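Local coordinates for protein TRNA (adenine(9)-n1)-methyltransferase (Sulfolobus acidocaldarius, PDB 5A7Z) that catalyses the S-adenosyl-L-methionine-dependent methylation of adenine 9 in tRNA at N1, as a member of the SPOUT-type Trm10 family, at residues P46-L51 / I78-G83; K109-L114 / T149-A154; G182-T187 / P225-Q230; I190-N195 / L250-L255. All blocks are in the same frame, centred on the assembly; numbering follows the deposited sequence.

Overall arrangement
Contact 1 stands apart from the rest: its centre lies about 32 Å from that of contact 2 and about 36 Å from that of contact 3, across the centre of the chain, and its strand belongs to a separate mixed sheet. Contact 4 is nearer, its centre about 24 Å away and its nearest atoms about 7 Å, still without touching. Contacts 2, 3 and 4 all fall in the TRM10-type methyltransferase region. Contacts 2 and 3 both involve the main mixed sheet, their centres about 20 Å apart. Contact 4 touches both: Lys109 N lies 2.9 Å from Asn195 O, a probable hydrogen bond, while Val227 CG2 packs 4.1 Å from Ile190 CG2. The segments of contacts 3 and 4 alternate along the chain.

Contact 1: residues P46-L51 / I78-G83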
loop_
_atom_site.group_PDB
_atom_site.type_symbol
_atom_site.label_atom_id
_atom_site.label_comp_id
_atom_site.label_asym_id
_atom_site.label_seq_id
_atom_site.Cartn_x
_atom_site.Cartn_y
_atom_site.Cartn_z
ATOM N N PRO A 46 -16.616 -1.411 -6.169
ATOM C CA PRO A 46 -16.396 -2.241 -7.344
ATOM C C PRO A 46 -14.916 -2.383 -7.684
ATOM O O PRO A 46 -14.465 -1.850 -8.666
ATOM C CB PRO A 46 -17.162 -1.497 -8.444
ATOM C CG PRO A 46 -17.145 -0.072 -8.019
ATOM C CD PRO A 46 -17.081 -0.050 -6.519
ATOM N N SER A 47 -14.183 -3.122 -6.855
ATOM C CA SER A 47 -12.761 -3.302 -7.019
ATOM C C SER A 47 -12.408 -4.600 -6.318
ATOM O O SER A 47 -12.749 -4.750 -5.167
ATOM C CB SER A 47 -12.012 -2.130 -6.353
ATOM O OG SER A 47 -10.672 -2.452 -6.078
ATOM N N LEU A 48 -11.705 -5.507 -6.995
ATOM C CA LEU A 48 -11.313 -6.781 -6.367
ATOM C C LEU A 48 -10.430 -6.528 -5.189
ATOM O O LEU A 48 -10.323 -7.378 -4.312
ATOM C CB LEU A 48 -10.540 -7.674 -7.340
ATOM C CG LEU A 48 -11.312 -8.364 -8.450
ATOM C CD1 LEU A 48 -10.353 -9.147 -9.314
ATOM C CD2 LEU A 48 -12.384 -9.279 -7.861
ATOM N N GLN A 49 -9.741 -5.391 -5.180
ATOM C CA GLN A 49 -8.849 -5.071 -4.058
ATOM C C GLN A 49 -9.652 -4.731 -2.830
ATOM O O GLN A 49 -9.240 -5.042 -1.719
ATOM C CB GLN A 49 -7.898 -3.909 -4.402
ATOM C CG GLN A 49 -6.888 -3.564 -3.291
ATOM C CD GLN A 49 -7.475 -2.655 -2.228
ATOM O OE1 GLN A 49 -8.509 -2.055 -2.437
ATOM N NE2 GLN A 49 -6.818 -2.563 -1.080
ATOM N N SER A 50 -10.775 -4.045 -3.037
ATOM C CA SER A 50 -11.710 -3.685 -1.959
ATOM C C SER A 50 -12.371 -4.945 -1.419
ATOM O O SER A 50 -12.555 -5.099 -0.247
ATOM C CB SER A 50 -12.781 -2.720 -2.475
ATOM O OG SER A 50 -12.198 -1.504 -2.986
ATOM N N LEU A 51 -12.678 -5.868 -2.287
ATOM C CA LEU A 51 -13.316 -7.072 -1.846
ATOM C C LEU A 51 -12.312 -7.880 -1.078
ATOM O O LEU A 51 -12.630 -8.409 -0.033
ATOM C CB LEU A 51 -13.867 -7.855 -3.029
ATOM C CG LEU A 51 -14.862 -7.078 -3.913
ATOM C CD1 LEU A 51 -15.404 -8.011 -4.991
ATOM C CD2 LEU A 51 -16.012 -6.488 -3.118
ATOM N N ILE A 78 -12.815 -10.493 -14.127
ATOM C CA ILE A 78 -13.910 -10.905 -13.264
ATOM C C ILE A 78 -14.954 -9.834 -13.349
ATOM O O ILE A 78 -14.669 -8.691 -13.066
ATOM C CB ILE A 78 -13.486 -11.056 -11.791
ATOM C CG1 ILE A 78 -12.130 -11.793 -11.642
ATOM C CG2 ILE A 78 -14.594 -11.737 -11.025
ATOM C CD1 ILE A 78 -12.126 -13.221 -12.189
ATOM N N LYS A 79 -16.163 -10.203 -13.752
ATOM C CA LYS A 79 -17.274 -9.271 -13.758
ATOM C C LYS A 79 -17.832 -9.042 -12.358
ATOM O O LYS A 79 -18.178 -10.012 -11.630
ATOM C CB LYS A 79 -18.394 -9.800 -14.647
ATOM C CG LYS A 79 -18.040 -9.935 -16.118
ATOM C CD LYS A 79 -19.280 -10.383 -16.882
ATOM C CE LYS A 79 -18.974 -10.853 -18.288
ATOM N NZ LYS A 79 -20.197 -10.843 -19.151
ATOM N N LEU A 80 -17.953 -7.766 -11.982
ATOM C CA LEU A 80 -18.538 -7.401 -10.688
ATOM C C LEU A 80 -19.859 -6.765 -10.936
ATOM O O LEU A 80 -19.946 -5.774 -11.675
ATOM C CB LEU A 80 -17.634 -6.435 -9.923
ATOM C CG LEU A 80 -16.178 -6.905 -9.743
ATOM C CD1 LEU A 80 -15.334 -5.912 -8.968
ATOM C CD2 LEU A 80 -16.124 -8.277 -9.055
ATOM N N ILE A 81 -20.910 -7.394 -10.427
ATOM C CA ILE A 81 -22.246 -7.004 -10.785
ATOM C C ILE A 81 -23.060 -6.688 -9.590
ATOM O O ILE A 81 -22.791 -7.160 -8.491
ATOM C CB ILE A 81 -22.997 -8.092 -11.581
ATOM C CG1 ILE A 81 -23.309 -9.311 -10.711
ATOM C CG2 ILE A 81 -22.220 -8.479 -12.807
ATOM C CD1 ILE A 81 -24.103 -10.363 -11.429
ATOM N N SER A 82 -24.085 -5.878 -9.802
ATOM C CA SER A 82 -24.929 -5.465 -8.712
ATOM C C SER A 82 -26.284 -4.957 -9.217
ATOM O O SER A 82 -26.428 -4.623 -10.389
ATOM C CB SER A 82 -24.220 -4.373 -7.930
ATOM O OG SER A 82 -24.919 -4.123 -6.743
ATOM N N GLY A 83 -27.257 -4.863 -8.316
ATOM C CA GLY A 83 -28.583 -4.334 -8.669
ATOM C C GLY A 83 -29.357 -5.315 -9.530
ATOM O O GLY A 83 -29.481 -6.510 -9.183
#
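Leu80 makes the largest single contribution to this contact, its two methyl groups dividing the work between the turn before helix 48-57 and the first turn of that helix. CD1 packs against backbone, 3.7 Å from Ser47 N and next to Pro46 C, while CD2 meets two leucines. Leu51 comes to it tip to tip, with Leu51 CD1 4.1 Å from Leu80 CD2. Leu48 approaches at a slant, its CD2 also lying 4.1 Å from Leu80 CD2, and its other branch turns to the start of the strand, where Leu48 CD1 sits 3.9 Å from Ile78 CG1 and the two side chains cross at about a right angle. With CG anti to its carbonyl carbon (chi1 -53°), Leu80 presents this fork to the helix. Ala24 and Ser28 of helix 22-33 flank Leu48, and Phe27 flanks Leu51, so this apolar part is enclosed. The Pro46 side is looser: the ring is exposed and approaches the strand segment no closer than 4.8 Å, although it rests on Ile72 of strand 60-75. No hydrogen bond joins the two segments. Polar groups at the helix start find partners other than strand 78-82: Ser47 OG, at the N-cap, accepts a weak bond from Ser50 N, 3.4 Å away, and Asp75 of strand 60-75 accepts from Leu48 N. Strand 78-82 is meanwhile held in its sheet by backbone bonds to Ile39 and Ile72. The contact is helix-on-sheet packing, an N-capped helix and the turn before it laid against a strand of a mixed sheet.

Contact 2: residues K109-L114 / T149-A154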
loop_
_atom_site.group_PDB
_atom_site.type_symbol
_atom_site.label_atom_id
_atom_site.label_comp_id
_atom_site.label_asym_id
_atom_site.label_seq_id
_atom_site.Cartn_x
_atom_site.Cartn_y
_atom_site.Cartn_z
ATOM N N LYS A 109 6.902 -3.184 -0.649
ATOM C CA LYS A 109 7.010 -2.986 0.796
ATOM C C LYS A 109 7.149 -1.537 1.104
ATOM O O LYS A 109 7.994 -0.869 0.543
ATOM C CB LYS A 109 8.228 -3.701 1.336
ATOM C CG LYS A 109 8.116 -5.193 1.262
ATOM C CD LYS A 109 9.365 -5.823 1.811
ATOM C CE LYS A 109 9.259 -7.335 1.802
ATOM N NZ LYS A 109 10.618 -7.961 1.806
HETATM N N MSE A 110 6.340 -1.067 2.033
HETATM C CA MSE A 110 6.390 0.291 2.502
HETATM C C MSE A 110 6.898 0.223 3.935
HETATM O O MSE A 110 6.284 -0.404 4.790
HETATM C CB MSE A 110 4.963 0.878 2.451
HETATM C CG MSE A 110 4.246 0.578 1.114
HETATM SE SE MSE A 110 5.031 1.688 -0.341
HETATM C CE MSE A 110 5.149 0.291 -1.676
ATOM N N VAL A 111 8.013 0.877 4.199
ATOM C CA VAL A 111 8.699 0.751 5.486
ATOM C C VAL A 111 8.728 2.094 6.136
ATOM O O VAL A 111 9.208 3.070 5.529
ATOM C CB VAL A 111 10.126 0.245 5.276
ATOM C CG1 VAL A 111 10.876 0.211 6.575
ATOM C CG2 VAL A 111 10.094 -1.145 4.643
ATOM N N ILE A 112 8.125 2.190 7.311
ATOM C CA ILE A 112 8.233 3.398 8.123
ATOM C C ILE A 112 9.345 3.200 9.143
ATOM O O ILE A 112 9.259 2.323 10.025
ATOM C CB ILE A 112 6.924 3.730 8.870
ATOM C CG1 ILE A 112 5.720 3.680 7.906
ATOM C CG2 ILE A 112 7.021 5.104 9.537
ATOM C CD1 ILE A 112 5.923 4.504 6.673
ATOM N N ASP A 113 10.382 4.023 9.023
ATOM C CA ASP A 113 11.579 3.880 9.867
ATOM C C ASP A 113 11.483 4.799 11.075
ATOM O O ASP A 113 11.742 5.995 10.993
ATOM C CB ASP A 113 12.831 4.179 9.056
ATOM C CG ASP A 113 14.132 3.818 9.794
ATOM O OD1 ASP A 113 14.144 3.686 11.065
ATOM O OD2 ASP A 113 15.164 3.695 9.084
ATOM N N LEU A 114 11.126 4.218 12.204
ATOM C CA LEU A 114 10.995 4.974 13.433
ATOM C C LEU A 114 12.172 4.746 14.389
ATOM O O LEU A 114 12.068 5.031 15.564
ATOM C CB LEU A 114 9.688 4.596 14.126
ATOM C CG LEU A 114 8.385 5.058 13.452
ATOM C CD1 LEU A 114 7.220 4.867 14.417
ATOM C CD2 LEU A 114 8.452 6.503 12.965
ATOM N N THR A 149 5.416 -2.112 6.962
ATOM C CA THR A 149 6.347 -2.456 8.020
ATOM C C THR A 149 6.709 -1.179 8.768
ATOM O O THR A 149 7.012 -0.124 8.134
ATOM C CB THR A 149 7.620 -3.094 7.432
ATOM O OG1 THR A 149 7.343 -4.440 7.064
ATOM C CG2 THR A 149 8.750 -3.107 8.428
ATOM N N VAL A 150 6.616 -1.250 10.090
ATOM C CA VAL A 150 7.102 -0.190 10.976
ATOM C C VAL A 150 8.288 -0.683 11.740
ATOM O O VAL A 150 8.272 -1.792 12.358
ATOM C CB VAL A 150 6.060 0.262 12.007
ATOM C CG1 VAL A 150 6.613 1.395 12.864
ATOM C CG2 VAL A 150 4.790 0.687 11.309
ATOM N N VAL A 151 9.355 0.057 11.636
ATOM C CA VAL A 151 10.572 -0.382 12.232
ATOM C C VAL A 151 11.159 0.631 13.159
ATOM O O VAL A 151 11.227 1.790 12.874
ATOM C CB VAL A 151 11.588 -0.816 11.177
ATOM C CG1 VAL A 151 12.084 0.378 10.420
ATOM C CG2 VAL A 151 12.747 -1.519 11.829
ATOM N N GLY A 152 11.571 0.162 14.308
ATOM C CA GLY A 152 12.276 1.037 15.207
ATOM C C GLY A 152 11.861 0.846 16.616
ATOM O O GLY A 152 12.530 1.306 17.490
ATOM N N LYS A 153 10.747 0.166 16.817
ATOM C CA LYS A 153 10.217 -0.111 18.140
ATOM C C LYS A 153 9.419 -1.353 18.102
ATOM O O LYS A 153 8.433 -1.381 17.438
ATOM C CB LYS A 153 9.265 0.971 18.581
ATOM C CG LYS A 153 9.881 2.331 18.854
ATOM C CD LYS A 153 8.852 3.242 19.493
ATOM C CE LYS A 153 7.754 3.582 18.516
ATOM N NZ LYS A 153 6.791 4.556 19.046
ATOM N N ALA A 154 9.819 -2.360 18.852
ATOM C CA ALA A 154 9.173 -3.652 18.835
ATOM C C ALA A 154 7.818 -3.776 19.554
ATOM O O ALA A 154 7.105 -4.733 19.332
ATOM C CB ALA A 154 10.138 -4.692 19.368
HETATM O O HOH W 1 6.694 -3.679 4.306
#
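Strands 109-113 and 148-151 run parallel, pairing Val111 with Thr149, Ile112 with Val150 and Asp113 with Val151, and the axes of 109-113 and 149-151 approach to 4.6 Å at an angle of 24°. They are the two strands of a beta-alpha-beta unit whose connection includes helix 122-142, within the SPOUT methyltransferase domain. Four backbone bonds join the two segments: Thr149 N to Met110 O, Ile112 N to Thr149 O, Val151 N to Ile112 O, and Leu114 N to Val151 O. On the face bearing Val111, Thr149, Asp113 and Val151, Val111 CG1 meets Val151 CG1 at 4.0 Å. Val151 CG1 stands between its own backbone N and carbonyl carbon (chi1 70°), which brings CG1 3.6 Å from Asp113 CA and beside the aspartate side chain. The carboxylate is engaged elsewhere: OD1 accepts from Gly115 N and Ala212 N, and OD2 from Thr213 N, so Asp113 ties the strand end to the start of helix 211-220. The other face carries Ile112 and Val150 toward helix 122-142 and the loop at Leu158. Just past strand 109-113, Leu114 leans obliquely on Val150, Leu114 CD1 lying 3.9 Å from Val150 CG1. Where the pairing begins, a water bridges Thr149 OG1, 2.9 Å away, to Met110 O through a weak bond of 3.3 Å.

Contact 3: residues G182-T187 / P225-Q230; sequences GDVVAT and PRVKIQ
Lys228 passes the carbonyl oxygens of Val184 and Gly182 as it leaves the sheet, and its side chain can be followed atom by atom. CB is 3.9 Å from Val184 O; CG, placed between the residue's own backbone N and carbonyl carbon (chi1 48°), comes to 3.1 Å from the same oxygen. From there the chain runs extended past Gly182 O, which lies near CD and then 3.3 Å from CE, while CE also touches Val185 CG2 at 3.6 Å. NZ ends 4.0 Å from Gly182 O, beyond hydrogen-bonding distance. Gln230, past strand 226-228, crosses Val185 at about a right angle, its OE1 against Val185 CG2. Strands 184-185 and 226-228 are parallel partners in the mixed sheet of the SPOUT domain, with strand 175-178 on the other side of 226-228. Three backbone bonds join the segments: Val184 N to Arg226 O, Lys228 N to Val184 O, and Ala186 N to Lys228 O, whose donor is tilted 33° from the carbonyl plane. On the face opposite Lys228, Val227 splits its methyls: CG2 meets Val184 CB, and CG1 presses on Ala186 CB at 3.3 Å, tighter than usual van der Waals contact. Two waters bridge the segments. One donates to Asp183 OD1 and accepts from Arg226 N; the other accepts from Gln230 N and lies 2.7 Å from Ala186 O. The Arg226 guanidinium turns elsewhere, to salt bridges with Asp210 and Asp179.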
loop_
_atom_site.group_PDB
_atom_site.type_symbol
_atom_site.label_atom_id
_atom_site.label_comp_id
_atom_site.label_asym_id
_atom_site.label_seq_id
_atom_site.Cartn_x
_atom_site.Cartn_y
_atom_site.Cartn_z
ATOM N N GLY A 182 17.564 14.179 -0.445
ATOM C CA GLY A 182 18.259 13.217 -1.286
ATOM C C GLY A 182 18.816 13.904 -2.513
ATOM O O GLY A 182 18.460 15.039 -2.792
ATOM N N ASP A 183 19.665 13.217 -3.263
ATOM C CA ASP A 183 20.277 13.813 -4.448
ATOM C C ASP A 183 19.611 13.351 -5.744
ATOM O O ASP A 183 19.755 13.987 -6.772
ATOM C CB ASP A 183 21.788 13.526 -4.491
ATOM C CG ASP A 183 22.107 12.039 -4.552
ATOM O OD1 ASP A 183 21.252 11.229 -4.146
ATOM O OD2 ASP A 183 23.226 11.679 -4.989
ATOM N N VAL A 184 18.893 12.235 -5.690
ATOM C CA VAL A 184 18.133 11.760 -6.834
ATOM C C VAL A 184 16.737 12.380 -6.783
ATOM O O VAL A 184 16.112 12.432 -5.724
ATOM C CB VAL A 184 17.979 10.214 -6.805
ATOM C CG1 VAL A 184 17.248 9.731 -8.051
ATOM C CG2 VAL A 184 19.335 9.521 -6.659
ATOM N N VAL A 185 16.242 12.829 -7.928
ATOM C CA VAL A 185 14.883 13.348 -8.022
ATOM C C VAL A 185 13.961 12.210 -8.435
ATOM O O VAL A 185 14.261 11.484 -9.359
ATOM C CB VAL A 185 14.781 14.500 -9.055
ATOM C CG1 VAL A 185 13.318 14.771 -9.439
ATOM C CG2 VAL A 185 15.444 15.771 -8.505
ATOM N N ALA A 186 12.840 12.050 -7.745
ATOM C CA ALA A 186 11.956 10.949 -8.058
ATOM C C ALA A 186 11.307 11.157 -9.431
ATOM O O ALA A 186 10.853 12.246 -9.761
ATOM C CB ALA A 186 10.897 10.793 -6.982
ATOM N N THR A 187 11.284 10.097 -10.220
ATOM C CA THR A 187 10.516 10.059 -11.441
ATOM C C THR A 187 9.554 8.892 -11.347
ATOM O O THR A 187 9.656 8.050 -10.443
ATOM C CB THR A 187 11.410 9.795 -12.647
ATOM O OG1 THR A 187 11.986 8.507 -12.507
ATOM C CG2 THR A 187 12.515 10.820 -12.761
ATOM N N PRO A 225 19.731 4.319 -2.630
ATOM C CA PRO A 225 19.519 5.623 -3.236
ATOM C C PRO A 225 18.575 6.453 -2.422
ATOM O O PRO A 225 17.692 5.916 -1.770
ATOM C CB PRO A 225 18.906 5.303 -4.608
ATOM C CG PRO A 225 18.830 3.812 -4.720
ATOM C CD PRO A 225 19.567 3.207 -3.579
ATOM N N ARG A 226 18.781 7.763 -2.449
ATOM C CA ARG A 226 18.009 8.691 -1.663
ATOM C C ARG A 226 17.282 9.614 -2.610
ATOM O O ARG A 226 17.920 10.402 -3.318
ATOM C CB ARG A 226 18.921 9.543 -0.783
ATOM C CG ARG A 226 19.741 8.787 0.240
ATOM C CD ARG A 226 19.833 9.544 1.563
ATOM N NE ARG A 226 19.887 8.592 2.662
ATOM C CZ ARG A 226 19.112 8.598 3.737
ATOM N NH1 ARG A 226 18.198 9.548 3.945
ATOM N NH2 ARG A 226 19.272 7.632 4.629
ATOM N N VAL A 227 15.958 9.612 -2.524
ATOM C CA VAL A 227 15.128 10.100 -3.590
ATOM C C VAL A 227 14.249 11.229 -3.064
ATOM O O VAL A 227 13.545 11.066 -2.071
ATOM C CB VAL A 227 14.313 8.940 -4.168
ATOM C CG1 VAL A 227 13.045 9.417 -4.843
ATOM C CG2 VAL A 227 15.178 8.162 -5.141
ATOM N N LYS A 228 14.370 12.409 -3.678
ATOM C CA LYS A 228 13.514 13.538 -3.316
ATOM C C LYS A 228 12.355 13.679 -4.305
ATOM O O LYS A 228 12.535 13.642 -5.526
ATOM C CB LYS A 228 14.305 14.849 -3.233
ATOM C CG LYS A 228 15.207 15.114 -4.416
ATOM C CD LYS A 228 15.820 16.497 -4.345
ATOM C CE LYS A 228 16.988 16.612 -5.307
ATOM N NZ LYS A 228 17.563 17.991 -5.301
ATOM N N ILE A 229 11.161 13.803 -3.761
ATOM C CA ILE A 229 9.981 13.983 -4.562
ATOM C C ILE A 229 9.763 15.478 -4.785
ATOM O O ILE A 229 9.662 16.218 -3.830
ATOM C CB ILE A 229 8.761 13.393 -3.859
ATOM C CG1 ILE A 229 8.843 11.863 -3.889
ATOM C CG2 ILE A 229 7.483 13.900 -4.522
ATOM C CD1 ILE A 229 7.743 11.177 -3.101
ATOM N N GLN A 230 9.723 15.899 -6.053
ATOM C CA GLN A 230 9.521 17.323 -6.430
ATOM C C GLN A 230 8.288 17.526 -7.312
ATOM O O GLN A 230 7.913 16.660 -8.095
ATOM C CB GLN A 230 10.721 17.848 -7.203
ATOM C CG GLN A 230 12.053 17.608 -6.541
ATOM C CD GLN A 230 13.150 18.386 -7.216
ATOM O OE1 GLN A 230 13.189 18.476 -8.444
ATOM N NE2 GLN A 230 14.044 18.957 -6.430
HETATM O O HOH W 2 21.371 8.792 -3.428
HETATM O O HOH W 3 10.259 14.292 -8.066
#

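Contact 4: residues I190-N195 / L250-L255; sequences ILRDHN and LRVKEL
Lys253 and Arg192 each reach across to backbone oxygens of the other segment, so the polar contact is built from two cationic side chains and three carbonyls. The lysine bends at its last two torsions (chi3 64°, chi4 70°), which curls NZ back onto the end of helix 188-192: it donates to Leu191 O at 3.0 Å and to His194 O at 3.1 Å, the second nearly in line with the carbonyl bond. Leu191 O also accepts from His194 N, and the two donors arrive from opposite faces of its carbonyl plane. In return Arg192 grips Val252 O side-on with NE and NH2, each 3.1 Å away. Both come from one face of that carbonyl, with NE well above its plane, and both bonds are bent, at 138°. Val252 CG1 lies over a face of the guanidinium, 3.4 Å above its plane, and touches Leu191 CD1 more loosely. His194 ND1 is occupied within its own segment by Ile190 O, which sits in the ring plane. Carbonyls at or just past the C-terminal end of helix 188-192, and in the last part of helix 242-255, thus receive positively charged donors, an exchange consistent with favourable interaction with the helix dipoles.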
loop_
_atom_site.group_PDB
_atom_site.type_symbol
_atom_site.label_atom_id
_atom_site.label_comp_id
_atom_site.label_asym_id
_atom_site.label_seq_id
_atom_site.Cartn_x
_atom_site.Cartn_y
_atom_site.Cartn_z
ATOM N N ILE A 190 11.652 5.639 -11.652
ATOM C CA ILE A 190 12.423 5.325 -10.445
ATOM C C ILE A 190 11.538 4.559 -9.469
ATOM O O ILE A 190 11.934 3.537 -8.915
ATOM C CB ILE A 190 12.932 6.558 -9.720
ATOM C CG1 ILE A 190 13.971 7.308 -10.564
ATOM C CG2 ILE A 190 13.543 6.149 -8.377
ATOM C CD1 ILE A 190 15.138 6.471 -10.999
ATOM N N LEU A 191 10.320 5.053 -9.284
ATOM C CA LEU A 191 9.390 4.437 -8.354
ATOM C C LEU A 191 8.898 3.078 -8.794
ATOM O O LEU A 191 8.823 2.168 -7.981
ATOM C CB LEU A 191 8.204 5.344 -8.102
ATOM C CG LEU A 191 8.549 6.720 -7.541
ATOM C CD1 LEU A 191 7.266 7.456 -7.229
ATOM C CD2 LEU A 191 9.444 6.608 -6.308
ATOM N N ARG A 192 8.559 2.927 -10.075
ATOM C CA ARG A 192 8.032 1.649 -10.546
ATOM C C ARG A 192 9.138 0.614 -10.528
ATOM O O ARG A 192 8.895 -0.558 -10.278
ATOM C CB ARG A 192 7.400 1.769 -11.935
ATOM C CG ARG A 192 6.253 2.780 -11.976
ATOM C CD ARG A 192 5.057 2.339 -12.822
ATOM N NE ARG A 192 3.928 3.266 -12.657
ATOM C CZ ARG A 192 3.846 4.476 -13.226
ATOM N NH1 ARG A 192 4.803 4.897 -14.059
ATOM N NH2 ARG A 192 2.804 5.270 -12.971
ATOM N N ASP A 193 10.364 1.066 -10.713
ATOM C CA ASP A 193 11.497 0.161 -10.747
ATOM C C ASP A 193 11.991 -0.295 -9.396
ATOM O O ASP A 193 12.881 -1.117 -9.348
ATOM C CB ASP A 193 12.666 0.808 -11.477
ATOM C CG ASP A 193 12.420 0.943 -12.973
ATOM O OD1 ASP A 193 11.317 0.526 -13.440
ATOM O OD2 ASP A 193 13.318 1.492 -13.667
ATOM N N HIS A 194 11.460 0.232 -8.305
ATOM C CA HIS A 194 11.885 -0.206 -6.995
ATOM C C HIS A 194 10.776 -0.922 -6.282
ATOM O O HIS A 194 9.650 -0.715 -6.580
ATOM C CB HIS A 194 12.402 0.946 -6.190
ATOM C CG HIS A 194 13.785 1.340 -6.549
ATOM N ND1 HIS A 194 14.064 2.180 -7.593
ATOM C CD2 HIS A 194 14.974 1.001 -6.012
ATOM C CE1 HIS A 194 15.366 2.350 -7.683
ATOM N NE2 HIS A 194 15.941 1.641 -6.737
ATOM N N ASN A 195 11.094 -1.795 -5.353
ATOM C CA ASN A 195 10.029 -2.581 -4.716
ATOM C C ASN A 195 9.920 -2.412 -3.196
ATOM O O ASN A 195 9.087 -3.054 -2.559
ATOM C CB ASN A 195 10.128 -4.054 -5.096
ATOM C CG ASN A 195 11.398 -4.689 -4.631
ATOM O OD1 ASN A 195 12.173 -4.087 -3.916
ATOM N ND2 ASN A 195 11.607 -5.940 -5.012
ATOM N N LEU A 250 1.985 4.857 -3.695
ATOM C CA LEU A 250 1.002 3.844 -4.048
ATOM C C LEU A 250 0.100 4.299 -5.223
ATOM O O LEU A 250 -0.303 3.476 -6.013
ATOM C CB LEU A 250 0.175 3.471 -2.824
ATOM C CG LEU A 250 0.942 2.825 -1.657
ATOM C CD1 LEU A 250 0.060 2.767 -0.414
ATOM C CD2 LEU A 250 1.417 1.426 -2.021
ATOM N N ARG A 251 -0.150 5.605 -5.373
ATOM C CA ARG A 251 -0.923 6.093 -6.527
ATOM C C ARG A 251 -0.214 5.664 -7.764
ATOM O O ARG A 251 -0.827 5.282 -8.730
ATOM C CB ARG A 251 -0.978 7.630 -6.621
ATOM C CG ARG A 251 -1.618 8.414 -5.499
ATOM C CD ARG A 251 -2.985 7.957 -5.188
ATOM N NE ARG A 251 -3.809 9.023 -4.589
ATOM C CZ ARG A 251 -4.883 9.539 -5.171
ATOM N NH1 ARG A 251 -5.194 9.213 -6.418
ATOM N NH2 ARG A 251 -5.617 10.416 -4.538
ATOM N N VAL A 252 1.096 5.892 -7.763
ATOM C CA VAL A 252 1.908 5.744 -8.944
ATOM C C VAL A 252 2.081 4.256 -9.258
ATOM O O VAL A 252 1.895 3.835 -10.390
ATOM C CB VAL A 252 3.267 6.428 -8.758
ATOM C CG1 VAL A 252 4.202 6.053 -9.879
ATOM C CG2 VAL A 252 3.098 7.941 -8.693
ATOM N N LYS A 253 2.301 3.448 -8.238
ATOM C CA LYS A 253 2.634 2.049 -8.466
ATOM C C LYS A 253 1.434 1.158 -8.678
ATOM O O LYS A 253 1.541 0.146 -9.370
ATOM C CB LYS A 253 3.420 1.508 -7.310
ATOM C CG LYS A 253 4.776 2.168 -7.150
ATOM C CD LYS A 253 5.578 1.458 -6.088
ATOM C CE LYS A 253 5.887 0.008 -6.482
ATOM N NZ LYS A 253 6.854 -0.001 -7.597
ATOM N N GLU A 254 0.316 1.471 -8.034
ATOM C CA GLU A 254 -0.831 0.558 -8.051
ATOM C C GLU A 254 -1.962 1.097 -8.912
ATOM O O GLU A 254 -2.786 0.341 -9.412
ATOM C CB GLU A 254 -1.326 0.298 -6.634
ATOM C CG GLU A 254 -0.402 -0.595 -5.828
ATOM C CD GLU A 254 -0.374 -2.020 -6.348
ATOM O OE1 GLU A 254 -1.434 -2.539 -6.751
ATOM O OE2 GLU A 254 0.701 -2.619 -6.336
ATOM N N LEU A 255 -2.003 2.406 -9.078
ATOM C CA LEU A 255 -3.044 3.032 -9.886
ATOM C C LEU A 255 -2.513 3.492 -11.220
ATOM O O LEU A 255 -3.249 3.991 -12.040
ATOM C CB LEU A 255 -3.664 4.206 -9.133
ATOM C CG LEU A 255 -4.911 3.901 -8.326
ATOM C CD1 LEU A 255 -4.858 2.536 -7.625
ATOM C CD2 LEU A 255 -5.170 5.027 -7.337
#